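Long-range contacts in ErfK/YbiS/YcfS/YnhG family protein (Xylanimonas cellulosilytica, PDB 4LPQ), which probably acts as a peptidoglycan L,D-transpeptidase in cell-wall synthesis, its chain pairing a putative peptidoglycan-binding domain with a YkuD-type catalytic domain: residues A[110-115]-A[175-180]; A[129-134]-A[159-164]. One frame throughout, in Å; residues are numbered along the deposited sequence.

Contact 1 of 2, residues A[110-115]-A[175-180]; sequences NASSGN and YPASHG
Ser112 reaches across to the backbone of Tyr175, its OG donating to Tyr175 O at 2.8 Å. With OG anti to its own backbone N (chi1 -178°), the hydroxyl ends up on the side where 175-180 passes, and OG also meets Ala177 CB at 3.6 Å. Further along, two backbone bonds join the segments around a single bridge between Gly114 and Ser178: Ser178 N to Ser113 O, 2.9 Å, and Asn115 N to Ser178 O, 3.0 Å. Gly114, without a side chain, lets the backbones come close, its CA 3.7 Å from Gly180 N. Pro176 lays its CB against the carbonyl oxygens of Ser113 and Gly114, while Asn115 CB sits close to Pro176 O. Behind this, Ser178 OG accepts from Gly180 N at 2.9 Å, an ST turn, and is also hydrogen-bonded to Cys181 O. The turn probably helps shape the chain just before Cys181, the predicted nucleophile of the YkuD-type catalytic domain; the side chain of His167, the predicted proton donor/acceptor, is about 6 Å from that of Ser178. The 110-115 loop leaves strand 104-110 for strand 118-121, the 175-180 loop runs from strand 164-168 into strand 182-184, and helix 43-56 packs on Asn110.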
loop_
_atom_site.group_PDB
_atom_site.type_symbol
_atom_site.label_atom_id
_atom_site.label_comp_id
_atom_site.label_asym_id
_atom_site.label_seq_id
_atom_site.Cartn_x
_atom_site.Cartn_y
_atom_site.Cartn_z
ATOM N N ASN A 110 1.356 -0.233 -1.651
ATOM C CA ASN A 110 -0.028 -0.172 -2.093
ATOM C C ASN A 110 -0.968 -0.488 -0.928
ATOM O O ASN A 110 -0.781 -1.413 -0.164
ATOM C CB ASN A 110 -0.209 -1.210 -3.191
ATOM C CG ASN A 110 -1.587 -1.169 -3.820
ATOM O OD1 ASN A 110 -2.003 -0.113 -4.277
ATOM N ND2 ASN A 110 -2.276 -2.307 -3.808
ATOM N N ALA A 111 -2.048 0.335 -0.810
ATOM C CA ALA A 111 -3.010 0.232 0.281
ATOM C C ALA A 111 -4.441 0.294 -0.241
ATOM O O ALA A 111 -4.699 0.778 -1.351
ATOM C CB ALA A 111 -2.744 1.327 1.353
ATOM N N SER A 112 -5.415 -0.151 0.588
ATOM C CA SER A 112 -6.784 0.043 0.303
ATOM C C SER A 112 -7.506 0.238 1.580
ATOM O O SER A 112 -7.413 -0.544 2.517
ATOM C CB SER A 112 -7.336 -1.171 -0.478
ATOM O OG SER A 112 -8.698 -1.004 -0.835
ATOM N N SER A 113 -8.287 1.343 1.651
ATOM C CA SER A 113 -9.014 1.770 2.828
ATOM C C SER A 113 -10.524 1.713 2.671
ATOM O O SER A 113 -10.995 1.036 1.776
ATOM C CB SER A 113 -8.498 3.123 3.300
ATOM O OG SER A 113 -8.846 4.131 2.348
ATOM N N GLY A 114 -11.279 2.371 3.543
ATOM C CA GLY A 114 -12.711 2.178 3.560
ATOM C C GLY A 114 -13.446 2.658 2.328
ATOM O O GLY A 114 -13.129 3.713 1.814
ATOM N N ASN A 115 -14.408 1.883 1.908
ATOM C CA ASN A 115 -15.178 2.224 0.722
ATOM C C ASN A 115 -16.274 3.289 0.858
ATOM O O ASN A 115 -16.828 3.646 -0.145
ATOM C CB ASN A 115 -15.699 0.975 0.043
ATOM C CG ASN A 115 -16.812 0.324 0.772
ATOM O OD1 ASN A 115 -17.403 0.844 1.700
ATOM N ND2 ASN A 115 -17.186 -0.786 0.238
ATOM N N TYR A 175 -8.956 0.559 -5.721
ATOM C CA TYR A 175 -9.957 1.429 -5.130
ATOM C C TYR A 175 -10.109 1.057 -3.672
ATOM O O TYR A 175 -9.706 -0.035 -3.247
ATOM C CB TYR A 175 -11.300 1.237 -5.904
ATOM C CG TYR A 175 -11.860 -0.165 -5.854
ATOM C CD1 TYR A 175 -12.689 -0.577 -4.856
ATOM C CD2 TYR A 175 -11.493 -1.115 -6.794
ATOM C CE1 TYR A 175 -13.176 -1.857 -4.784
ATOM C CE2 TYR A 175 -11.959 -2.440 -6.723
ATOM C CZ TYR A 175 -12.844 -2.797 -5.716
ATOM O OH TYR A 175 -13.319 -4.076 -5.655
ATOM N N PRO A 176 -10.673 1.973 -2.892
ATOM C CA PRO A 176 -10.926 1.687 -1.450
ATOM C C PRO A 176 -11.993 0.627 -1.303
ATOM O O PRO A 176 -13.123 0.836 -1.731
ATOM C CB PRO A 176 -11.276 3.016 -0.890
ATOM C CG PRO A 176 -11.299 3.976 -1.976
ATOM C CD PRO A 176 -11.040 3.343 -3.240
ATOM N N ALA A 177 -11.665 -0.498 -0.678
ATOM C CA ALA A 177 -12.514 -1.663 -0.695
ATOM C C ALA A 177 -12.907 -2.161 0.708
ATOM O O ALA A 177 -13.666 -3.153 0.786
ATOM C CB ALA A 177 -11.811 -2.803 -1.418
ATOM N N SER A 178 -12.332 -1.582 1.764
ATOM C CA SER A 178 -12.535 -2.108 3.112
ATOM C C SER A 178 -13.747 -1.578 3.832
ATOM O O SER A 178 -14.428 -0.687 3.363
ATOM C CB SER A 178 -11.257 -1.922 3.934
ATOM O OG SER A 178 -11.210 -0.635 4.440
ATOM N N HIS A 179 -13.931 -2.064 5.069
ATOM C CA HIS A 179 -14.922 -1.454 6.000
ATOM C C HIS A 179 -14.346 -0.349 6.843
ATOM O O HIS A 179 -15.007 0.177 7.728
ATOM C CB HIS A 179 -15.532 -2.482 6.926
ATOM C CG HIS A 179 -16.510 -3.343 6.273
ATOM N ND1 HIS A 179 -17.131 -4.351 6.952
ATOM C CD2 HIS A 179 -17.120 -3.277 5.079
ATOM C CE1 HIS A 179 -18.043 -4.928 6.184
ATOM N NE2 HIS A 179 -18.104 -4.252 5.061
ATOM N N GLY A 180 -13.091 0.037 6.549
ATOM C CA GLY A 180 -12.481 1.095 7.248
ATOM C C GLY A 180 -11.028 0.861 7.605
ATOM O O GLY A 180 -10.256 1.848 7.788
#

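Contact 2 of 2, residues A[129-134]-A[159-164]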
loop_
_atom_site.group_PDB
_atom_site.type_symbol
_atom_site.label_atom_id
_atom_site.label_comp_id
_atom_site.label_asym_id
_atom_site.label_seq_id
_atom_site.Cartn_x
_atom_site.Cartn_y
_atom_site.Cartn_z
ATOM N N THR A 129 -15.992 4.369 6.613
ATOM C CA THR A 129 -15.107 5.506 6.549
ATOM C C THR A 129 -13.802 5.173 7.285
ATOM O O THR A 129 -13.862 4.670 8.391
ATOM C CB THR A 129 -15.799 6.752 7.231
ATOM O OG1 THR A 129 -17.069 7.009 6.615
ATOM C CG2 THR A 129 -14.896 8.013 7.190
ATOM N N THR A 130 -12.678 5.556 6.735
ATOM C CA THR A 130 -11.407 5.529 7.441
ATOM C C THR A 130 -11.153 6.874 7.992
ATOM O O THR A 130 -11.247 7.871 7.238
ATOM C CB THR A 130 -10.294 5.135 6.449
ATOM O OG1 THR A 130 -10.571 3.796 5.941
ATOM C CG2 THR A 130 -8.933 5.153 7.088
ATOM N N PRO A 131 -10.834 6.967 9.270
ATOM C CA PRO A 131 -10.711 8.294 9.801
ATOM C C PRO A 131 -9.435 9.006 9.378
ATOM O O PRO A 131 -8.403 8.398 9.245
ATOM C CB PRO A 131 -10.660 8.084 11.328
ATOM C CG PRO A 131 -10.225 6.693 11.491
ATOM C CD PRO A 131 -10.707 5.939 10.289
ATOM N N ARG A 132 -9.549 10.281 9.148
ATOM C CA ARG A 132 -8.463 11.177 8.920
ATOM C C ARG A 132 -8.013 11.744 10.250
ATOM O O ARG A 132 -8.825 12.001 11.162
ATOM C CB ARG A 132 -8.833 12.333 7.993
ATOM C CG ARG A 132 -8.995 11.870 6.582
ATOM C CD ARG A 132 -9.574 12.900 5.599
ATOM N NE ARG A 132 -10.231 12.097 4.498
ATOM C CZ ARG A 132 -9.941 11.798 3.189
ATOM N NH1 ARG A 132 -8.880 12.195 2.248
ATOM N NH2 ARG A 132 -10.802 10.931 2.733
ATOM N N GLY A 133 -6.712 11.916 10.411
ATOM C CA GLY A 133 -6.164 12.439 11.639
ATOM C C GLY A 133 -4.840 11.899 12.015
ATOM O O GLY A 133 -4.143 11.323 11.215
ATOM N N ASP A 134 -4.440 12.235 13.270
ATOM C CA ASP A 134 -3.122 11.985 13.724
ATOM C C ASP A 134 -3.214 11.042 14.938
ATOM O O ASP A 134 -3.663 11.500 15.999
ATOM C CB ASP A 134 -2.550 13.329 14.088
ATOM C CG ASP A 134 -1.139 13.443 14.059
ATOM O OD1 ASP A 134 -0.436 12.506 14.308
ATOM O OD2 ASP A 134 -0.693 14.654 13.860
ATOM N N TYR A 159 -3.079 -1.682 15.415
ATOM C CA TYR A 159 -4.254 -0.905 15.649
ATOM C C TYR A 159 -3.884 0.536 16.013
ATOM O O TYR A 159 -2.997 0.753 16.829
ATOM C CB TYR A 159 -5.089 -1.479 16.799
ATOM C CG TYR A 159 -5.572 -2.841 16.572
ATOM C CD1 TYR A 159 -4.769 -3.943 16.748
ATOM C CD2 TYR A 159 -6.873 -3.055 16.178
ATOM C CE1 TYR A 159 -5.208 -5.225 16.509
ATOM C CE2 TYR A 159 -7.351 -4.351 15.966
ATOM C CZ TYR A 159 -6.519 -5.441 16.165
ATOM O OH TYR A 159 -6.962 -6.756 15.948
ATOM N N PHE A 160 -4.561 1.519 15.403
ATOM C CA PHE A 160 -4.299 2.923 15.661
ATOM C C PHE A 160 -5.475 3.716 16.156
ATOM O O PHE A 160 -5.266 4.845 16.669
ATOM C CB PHE A 160 -3.647 3.646 14.462
ATOM C CG PHE A 160 -4.535 3.621 13.209
ATOM C CD1 PHE A 160 -5.473 4.608 12.979
ATOM C CD2 PHE A 160 -4.424 2.626 12.249
ATOM C CE1 PHE A 160 -6.268 4.621 11.864
ATOM C CE2 PHE A 160 -5.235 2.626 11.154
ATOM C CZ PHE A 160 -6.161 3.598 10.982
ATOM N N ARG A 161 -6.727 3.252 16.076
ATOM C CA ARG A 161 -7.870 3.952 16.674
ATOM C C ARG A 161 -8.983 2.958 16.836
ATOM O O ARG A 161 -9.573 2.557 15.830
ATOM C CB ARG A 161 -8.322 5.156 15.802
ATOM C CG ARG A 161 -9.385 5.991 16.462
ATOM C CD ARG A 161 -10.044 6.848 15.406
ATOM N NE ARG A 161 -10.881 7.858 15.875
ATOM C CZ ARG A 161 -12.175 7.941 15.687
ATOM N NH1 ARG A 161 -12.836 6.904 15.298
ATOM N NH2 ARG A 161 -12.830 9.035 16.069
ATOM N N GLY A 162 -9.244 2.502 18.034
ATOM C CA GLY A 162 -10.268 1.491 18.230
ATOM C C GLY A 162 -9.943 0.306 17.317
ATOM O O GLY A 162 -8.833 -0.250 17.363
ATOM N N GLY A 163 -10.939 -0.162 16.588
ATOM C CA GLY A 163 -10.764 -1.276 15.688
ATOM C C GLY A 163 -10.066 -1.011 14.392
ATOM O O GLY A 163 -9.803 -1.888 13.619
ATOM N N TYR A 164 -9.777 0.236 14.133
ATOM C CA TYR A 164 -9.100 0.651 12.917
ATOM C C TYR A 164 -7.610 0.317 13.033
ATOM O O TYR A 164 -6.890 0.732 13.972
ATOM C CB TYR A 164 -9.244 2.128 12.609
ATOM C CG TYR A 164 -10.656 2.554 12.343
ATOM C CD1 TYR A 164 -11.200 2.406 11.082
ATOM C CD2 TYR A 164 -11.434 3.135 13.262
ATOM C CE1 TYR A 164 -12.499 2.714 10.791
ATOM C CE2 TYR A 164 -12.716 3.493 12.997
ATOM C CZ TYR A 164 -13.259 3.311 11.738
ATOM O OH TYR A 164 -14.573 3.674 11.510
#
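Tyr164 O takes two backbone N-H groups, from Phe160 N at 2.8 Å and from Arg161 N at a longer 3.3 Å, at the corner where the chain turns. The same oxygen lies over one face of the Phe160 ring, offset toward the rim. With CG anti to the carbonyl carbon (chi1 -64°), the Tyr164 ring starts out beside its own backbone N, and Pro131 CD sits over the ring centre, 3.7 Å from the centroid and 12° off the normal, a clear CH-pi contact. The doubled grip on Tyr164 makes Phe160 and Arg161 a classic beta bulge, closed by a type II' turn from Arg161 to Tyr164 in which Tyr164 N donates to Arg161 O at 2.9 Å; this is the hairpin between the antiparallel strands 154-159 and 164-168 of the catalytic domain. Pro131 CG also meets Arg161 CD at 3.9 Å and, near the plane of the Phe160 ring at its edge, CE1 at 4.5 Å. Phe160 also packs on Val204 and Leu206 of strand 203-206, and Arg161 on Phe135 of strand 133-140. Thr129 O approaches the tyrosine ring obliquely, 3.4 Å from Tyr164 CE1, and the Tyr164 side chain is about 5 Å from that of Cys181, the predicted nucleophile.

Overall arrangement
Both contacts belong to the catalytic domain, and their centres lie 13 Å apart. Contact 1 is partly buried, about 10 Å from the centre of the chain; contact 2 is at the surface, about 16 Å out. Their chemistry differs as well: backbone and serine hydrogen bonds join two irregular loops in contact 1, whereas a proline packed on aromatic rings and an arginine chain carries contact 2. They share strand 164-168, which the hairpin of contact 2 leads into and the 175-180 loop follows. Thr130 connects them, its OG1 probably hydrogen-bonded to both Gly114 N and Gly180 O. Both approach predicted nucleophile Cys181, contact 1 through Gly180, next to it in sequence, contact 2 through the Tyr164 ring.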